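Local coordinates for protein prophage Pfl 6 Cro (PDB 2PIJ) that probably acts as a dimeric, DNA-binding transcription factor of a prophage, using a helix-turn-helix domain of the Cro family, at residues S7-E12 with I40-Y45; G14-L19 with S28-M33. All coordinates share one frame; numbering follows the deposited sequence.

Interaction 1. Residues S7-E12 with I40-Y45. With SO4 (sulfate ion), chain G.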
loop_
_atom_site.group_PDB
_atom_site.type_symbol
_atom_site.label_atom_id
_atom_site.label_comp_id
_atom_site.label_asym_id
_atom_site.label_seq_id
_atom_site.Cartn_x
_atom_site.Cartn_y
_atom_site.Cartn_z
ATOM N N SER B 7 -6.685 10.304 -7.654
ATOM C CA SER B 7 -7.611 11.381 -8.096
ATOM C C SER B 7 -6.912 12.702 -8.221
ATOM O O SER B 7 -7.081 13.332 -9.224
ATOM C CB SER B 7 -8.895 11.500 -7.274
ATOM O OG SER B 7 -9.754 10.418 -7.610
ATOM N N LYS B 8 -6.037 13.044 -7.283
ATOM C CA LYS B 8 -5.213 14.273 -7.426
ATOM C C LYS B 8 -4.348 14.201 -8.681
ATOM O O LYS B 8 -4.263 15.168 -9.435
ATOM C CB LYS B 8 -4.292 14.426 -6.216
ATOM C CG LYS B 8 -3.481 15.716 -6.236
ATOM C CD LYS B 8 -2.296 15.612 -5.236
ATOM C CE LYS B 8 -1.552 17.020 -5.217
ATOM N NZ LYS B 8 -2.487 18.103 -5.103
ATOM N N TYR B 9 -3.678 13.076 -8.898
ATOM C CA TYR B 9 -2.903 12.912 -10.127
ATOM C C TYR B 9 -3.753 13.237 -11.375
ATOM O O TYR B 9 -3.325 14.011 -12.227
ATOM C CB TYR B 9 -2.206 11.517 -10.244
ATOM C CG TYR B 9 -1.481 11.337 -11.551
ATOM C CD1 TYR B 9 -0.146 11.677 -11.657
ATOM C CD2 TYR B 9 -2.133 10.809 -12.698
ATOM C CE1 TYR B 9 0.546 11.516 -12.857
ATOM C CE2 TYR B 9 -1.465 10.667 -13.911
ATOM C CZ TYR B 9 -0.121 11.011 -13.969
ATOM O OH TYR B 9 0.592 10.904 -15.126
ATOM N N LEU B 10 -4.910 12.578 -11.519
ATOM C CA LEU B 10 -5.778 12.793 -12.690
ATOM C C LEU B 10 -6.360 14.225 -12.791
ATOM O O LEU B 10 -6.425 14.802 -13.868
ATOM C CB LEU B 10 -6.910 11.757 -12.655
ATOM C CG LEU B 10 -6.476 10.320 -12.899
ATOM C CD1 LEU B 10 -7.653 9.429 -12.636
ATOM C CD2 LEU B 10 -5.905 10.114 -14.330
ATOM N N GLU B 11 -6.728 14.795 -11.639
ATOM C CA GLU B 11 -7.439 16.090 -11.561
ATOM C C GLU B 11 -6.485 17.242 -11.879
ATOM O O GLU B 11 -6.886 18.303 -12.365
ATOM C CB GLU B 11 -8.094 16.315 -10.178
ATOM C CG GLU B 11 -9.218 15.347 -9.886
ATOM C CD GLU B 11 -10.499 15.598 -10.701
ATOM O OE1 GLU B 11 -10.491 16.436 -11.639
ATOM O OE2 GLU B 11 -11.530 14.951 -10.376
ATOM N N GLU B 12 -5.211 16.981 -11.607
ATOM C CA GLU B 12 -4.207 18.014 -11.550
ATOM C C GLU B 12 -3.014 17.836 -12.489
ATOM O O GLU B 12 -2.394 18.831 -12.891
ATOM C CB GLU B 12 -3.783 18.203 -10.075
ATOM C CG GLU B 12 -2.538 19.042 -9.849
ATOM C CD GLU B 12 -2.556 19.806 -8.532
ATOM O OE1 GLU B 12 -2.949 19.199 -7.497
ATOM O OE2 GLU B 12 -2.181 21.014 -8.547
ATOM N N ILE B 40 -5.595 4.246 -4.290
ATOM C CA ILE B 40 -4.480 4.064 -5.207
ATOM C C ILE B 40 -3.524 5.255 -5.116
ATOM O O ILE B 40 -3.947 6.429 -5.174
ATOM C CB ILE B 40 -5.011 3.858 -6.691
ATOM C CG1 ILE B 40 -6.096 2.730 -6.852
ATOM C CG2 ILE B 40 -3.821 3.736 -7.655
ATOM C CD1 ILE B 40 -5.646 1.297 -6.706
ATOM N N GLU B 41 -2.220 4.946 -4.967
ATOM C CA GLU B 41 -1.164 5.916 -4.855
ATOM C C GLU B 41 -0.284 5.819 -6.099
ATOM O O GLU B 41 0.119 4.734 -6.551
ATOM C CB GLU B 41 -0.364 5.680 -3.571
ATOM C CG GLU B 41 0.822 6.665 -3.373
ATOM C CD GLU B 41 1.830 6.142 -2.404
ATOM O OE1 GLU B 41 2.599 5.203 -2.755
ATOM O OE2 GLU B 41 1.903 6.689 -1.298
ATOM N N ILE B 42 -0.042 6.962 -6.705
ATOM C CA ILE B 42 0.807 7.013 -7.860
ATOM C C ILE B 42 2.227 7.532 -7.462
ATOM O O ILE B 42 2.383 8.564 -6.834
ATOM C CB ILE B 42 0.181 7.922 -8.975
ATOM C CG1 ILE B 42 -1.217 7.408 -9.398
ATOM C CG2 ILE B 42 1.163 8.044 -10.154
ATOM C CD1 ILE B 42 -1.253 6.033 -10.063
ATOM N N THR B 43 3.237 6.793 -7.888
ATOM C CA THR B 43 4.632 7.197 -7.724
ATOM C C THR B 43 5.295 7.591 -9.063
ATOM O O THR B 43 5.302 6.818 -10.013
ATOM C CB THR B 43 5.461 6.113 -7.021
ATOM O OG1 THR B 43 4.815 5.746 -5.789
ATOM C CG2 THR B 43 6.819 6.630 -6.662
ATOM N N LEU B 44 5.883 8.787 -9.069
ATOM C CA LEU B 44 6.548 9.434 -10.228
ATOM C C LEU B 44 8.057 9.528 -10.025
ATOM O O LEU B 44 8.508 10.211 -9.129
ATOM C CB LEU B 44 6.023 10.848 -10.418
ATOM C CG LEU B 44 4.544 11.051 -10.777
ATOM C CD1 LEU B 44 3.976 9.922 -11.604
ATOM C CD2 LEU B 44 3.753 11.220 -9.545
ATOM N N TYR B 45 8.822 8.811 -10.833
ATOM C CA TYR B 45 10.279 8.840 -10.714
ATOM C C TYR B 45 10.884 9.839 -11.649
ATOM O O TYR B 45 10.294 10.165 -12.687
ATOM C CB TYR B 45 10.867 7.458 -10.988
ATOM C CG TYR B 45 10.382 6.449 -9.981
ATOM C CD1 TYR B 45 11.021 6.344 -8.732
ATOM C CD2 TYR B 45 9.269 5.640 -10.241
ATOM C CE1 TYR B 45 10.599 5.456 -7.786
ATOM C CE2 TYR B 45 8.832 4.721 -9.283
ATOM C CZ TYR B 45 9.500 4.645 -8.058
ATOM O OH TYR B 45 9.096 3.730 -7.095
HETATM S S SO4 G . -4.168 18.571 -2.219
HETATM O O1 SO4 G . -5.075 19.110 -3.238
HETATM O O2 SO4 G . -4.486 19.183 -0.918
HETATM O O3 SO4 G . -4.375 17.120 -2.139
HETATM O O4 SO4 G . -2.771 18.831 -2.617
#
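Tyr-9, on helix 6-12, lays its aromatic ring against Ile-42 and Leu-44 of strand 40-44, and this apolar contact joins the helix to the sheet. Starting at the backbone, CG stands anti to the backbone N (chi1 177°), which sends the ring out toward the strand. The CB of Tyr-9 passes 4.3 Å from CG1 of Ile-42. Further along, CG2 of Ile-42 sits over one face of the ring, with CD1 of Tyr-9 the closest ring atom at 4.1 Å; the isoleucine side chain runs roughly perpendicular to the tyrosine's. Next comes CE1 of Tyr-9, which CD1 of Leu-44 meets obliquely at 4.0 Å. The ring carbons CD1 and CE1 thus carry the contact. Ile-42 and Leu-44, two residues apart on the strand, both point at the helix and so can share the one ring.

The neighbouring helix residue turns to another task. The chain of Lys-8 is extended until a bend at its end (chi4 47°), where NZ donates to OE1 of Glu-12, one turn on, at 2.7 Å, forming a salt bridge nearly along the C-O axis of the carboxylate. The same NZ donates to O4 of a sulfate ion at 2.6 Å. One ammonium thus serves two anions, probably easing the repulsion between them; the sulfate probably came from the crystallisation liquor.

A helix packed on a three-stranded antiparallel sheet, with the helix-turn-helix between them in sequence, marks the mixed helix-and-sheet form of Cro. Strand 40-44 is the middle strand, flanked by 2-5 and 50-58. Tyr-9 also touches Ile-4 on strand 2-5 and Leu-19 on helix 16-23, while Ile-42 reaches Val-50 and Ala-52, so the contact lies where sheet and helices meet.

Interaction 2. Residues G14-L19 with S28-M33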
loop_
_atom_site.group_PDB
_atom_site.type_symbol
_atom_site.label_atom_id
_atom_site.label_comp_id
_atom_site.label_asym_id
_atom_site.label_seq_id
_atom_site.Cartn_x
_atom_site.Cartn_y
_atom_site.Cartn_z
ATOM N N GLY B 14 -2.193 14.449 -15.095
ATOM C CA GLY B 14 -2.086 13.643 -16.300
ATOM C C GLY B 14 -3.429 13.051 -16.628
ATOM O O GLY B 14 -4.368 13.195 -15.862
ATOM N N THR B 15 -3.553 12.369 -17.749
ATOM C CA THR B 15 -4.881 11.888 -18.132
ATOM C C THR B 15 -4.926 10.430 -17.850
ATOM O O THR B 15 -3.889 9.794 -17.614
ATOM C CB THR B 15 -5.181 12.100 -19.632
ATOM O OG1 THR B 15 -4.157 11.448 -20.404
ATOM C CG2 THR B 15 -5.266 13.589 -19.982
ATOM N N GLN B 16 -6.139 9.900 -17.886
ATOM C CA GLN B 16 -6.303 8.482 -17.662
ATOM C C GLN B 16 -5.582 7.699 -18.748
ATOM O O GLN B 16 -4.904 6.702 -18.460
ATOM C CB GLN B 16 -7.755 8.125 -17.680
ATOM C CG GLN B 16 -8.432 8.808 -16.587
ATOM C CD GLN B 16 -9.819 8.401 -16.485
ATOM O OE1 GLN B 16 -10.096 7.209 -16.412
ATOM N NE2 GLN B 16 -10.751 9.394 -16.474
ATOM N N SER B 17 -5.730 8.179 -19.976
ATOM C CA SER B 17 -5.138 7.602 -21.158
ATOM C C SER B 17 -3.620 7.502 -20.962
ATOM O O SER B 17 -3.000 6.421 -21.183
ATOM C CB SER B 17 -5.461 8.512 -22.377
ATOM O OG SER B 17 -4.848 7.951 -23.469
ATOM N N ALA B 18 -3.011 8.636 -20.600
ATOM C CA ALA B 18 -1.558 8.683 -20.379
ATOM C C ALA B 18 -1.066 7.801 -19.205
ATOM O O ALA B 18 -0.037 7.090 -19.282
ATOM C CB ALA B 18 -1.149 10.093 -20.148
ATOM N N LEU B 19 -1.729 7.914 -18.070
ATOM C CA LEU B 19 -1.404 7.049 -16.945
ATOM C C LEU B 19 -1.490 5.526 -17.316
ATOM O O LEU B 19 -0.604 4.723 -16.959
ATOM C CB LEU B 19 -2.315 7.384 -15.779
ATOM C CG LEU B 19 -1.991 6.608 -14.490
ATOM C CD1 LEU B 19 -0.542 6.870 -13.992
ATOM C CD2 LEU B 19 -2.967 7.000 -13.483
ATOM N N SER B 28 -9.538 0.882 -18.773
ATOM C CA SER B 28 -10.771 0.670 -17.994
ATOM C C SER B 28 -10.471 0.184 -16.564
ATOM O O SER B 28 -11.330 0.290 -15.698
ATOM C CB SER B 28 -11.726 -0.275 -18.702
ATOM O OG SER B 28 -11.199 -1.560 -18.880
ATOM N N ALA B 29 -9.267 -0.328 -16.310
ATOM C CA ALA B 29 -8.855 -0.587 -14.904
ATOM C C ALA B 29 -8.764 0.736 -14.116
ATOM O O ALA B 29 -9.170 0.820 -12.955
ATOM C CB ALA B 29 -7.514 -1.328 -14.844
ATOM N N ILE B 30 -8.257 1.784 -14.761
ATOM C CA ILE B 30 -8.174 3.149 -14.162
ATOM C C ILE B 30 -9.529 3.700 -13.835
ATOM O O ILE B 30 -9.739 4.187 -12.714
ATOM C CB ILE B 30 -7.542 4.174 -15.117
ATOM C CG1 ILE B 30 -6.325 3.544 -15.821
ATOM C CG2 ILE B 30 -7.216 5.522 -14.378
ATOM C CD1 ILE B 30 -5.140 3.599 -15.028
ATOM N N SER B 31 -10.423 3.618 -14.832
ATOM C CA SER B 31 -11.801 3.977 -14.660
ATOM C C SER B 31 -12.398 3.254 -13.459
ATOM O O SER B 31 -12.973 3.898 -12.574
ATOM C CB SER B 31 -12.598 3.648 -15.913
ATOM O OG SER B 31 -12.428 4.651 -16.872
ATOM N N GLN B 32 -12.239 1.929 -13.416
ATOM C CA GLN B 32 -12.747 1.139 -12.295
ATOM C C GLN B 32 -12.196 1.598 -10.915
ATOM O O GLN B 32 -12.939 1.621 -9.923
ATOM C CB GLN B 32 -12.515 -0.355 -12.537
ATOM C CG GLN B 32 -13.262 -1.290 -11.575
ATOM C CD GLN B 32 -12.652 -1.303 -10.149
ATOM O OE1 GLN B 32 -11.440 -1.118 -9.990
ATOM N NE2 GLN B 32 -13.494 -1.524 -9.121
HETATM N N MSE B 33 -10.907 1.946 -10.848
HETATM C CA MSE B 33 -10.290 2.385 -9.581
HETATM C C MSE B 33 -10.873 3.719 -9.108
HETATM O O MSE B 33 -11.221 3.868 -7.936
HETATM C CB MSE B 33 -8.783 2.455 -9.714
HETATM C CG MSE B 33 -8.176 1.097 -9.959
HETATM SE SE MSE B 33 -6.357 1.292 -10.629
HETATM C CE MSE B 33 -6.608 3.029 -11.519
HETATM O O HOH W 1 -10.941 6.375 -19.283
#
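Ile-30, on helix 27-35, fits against both Gln-16 and Leu-19 of helix 16-23, one branch to each. The apolar part rests on these branches. CG2 of Ile-30 lies 4.1 Å from CG of Gln-16, and the two side chains run antiparallel alongside one another. At the end of the other branch, CD1 of Ile-30 meets CD2 of Leu-19 at 4.3 Å. Gln-16 is extended beyond CG (chi2 -175°), which brings its OE1 to 3.9 Å from CG2 of Ile-30 and on toward Ser-31.

Polar atoms take over beyond the methyl. OE1 of Gln-16 comes to 3.5 Å from OG of Ser-31, and a water sits beside both. It donates to OE1 of Gln-16 at 3.1 Å, while its link to OG of Ser-31 is weak. The link between the two helices here is therefore partly wet, whereas the Leu-19 to Ile-30 contact is buried.

Capping concerns the start of helix 16-23. Thr-15 occupies the N-cap: its OG1 accepts from N of Ala-18 at 3.0 Å, with a fairly straight N-H...O angle of 163°. The carbonyl O of Thr-15 also takes the N-H of Leu-19, so its side chain and its backbone carbonyl both bond to the first turn.

Around this, Leu-19 packs on Leu-6 and Tyr-9, and Ile-30 on Val-25 in the turn. Two short helices joined by a tight turn and packed through such apolar residues make the helix-turn-helix motif; its second helix, 27-35, would be the recognition helix expected to enter the DNA major groove, as in other Cro proteins.

Overall arrangement
Interaction 2 is nested along the chain inside the loop that interaction 1 closes: helix 6-12 comes first, helices 16-23 and 27-35 follow, and strand 40-44 returns to the sheet. The two centres lie about 10 Å apart and the contacts touch directly. CE2 of Tyr-9 packs on CB of Leu-19 at 3.9 Å, and O of Tyr-9 probably accepts a hydrogen bond from N of Gly-14. Tyr-9 and Leu-19 thus connect the helix-turn-helix unit to helix 6-12 and the sheet. Ile-40 and Met-33, which touch each other, both pack on Ile-58 of the second subunit, tying the same core to the dimer.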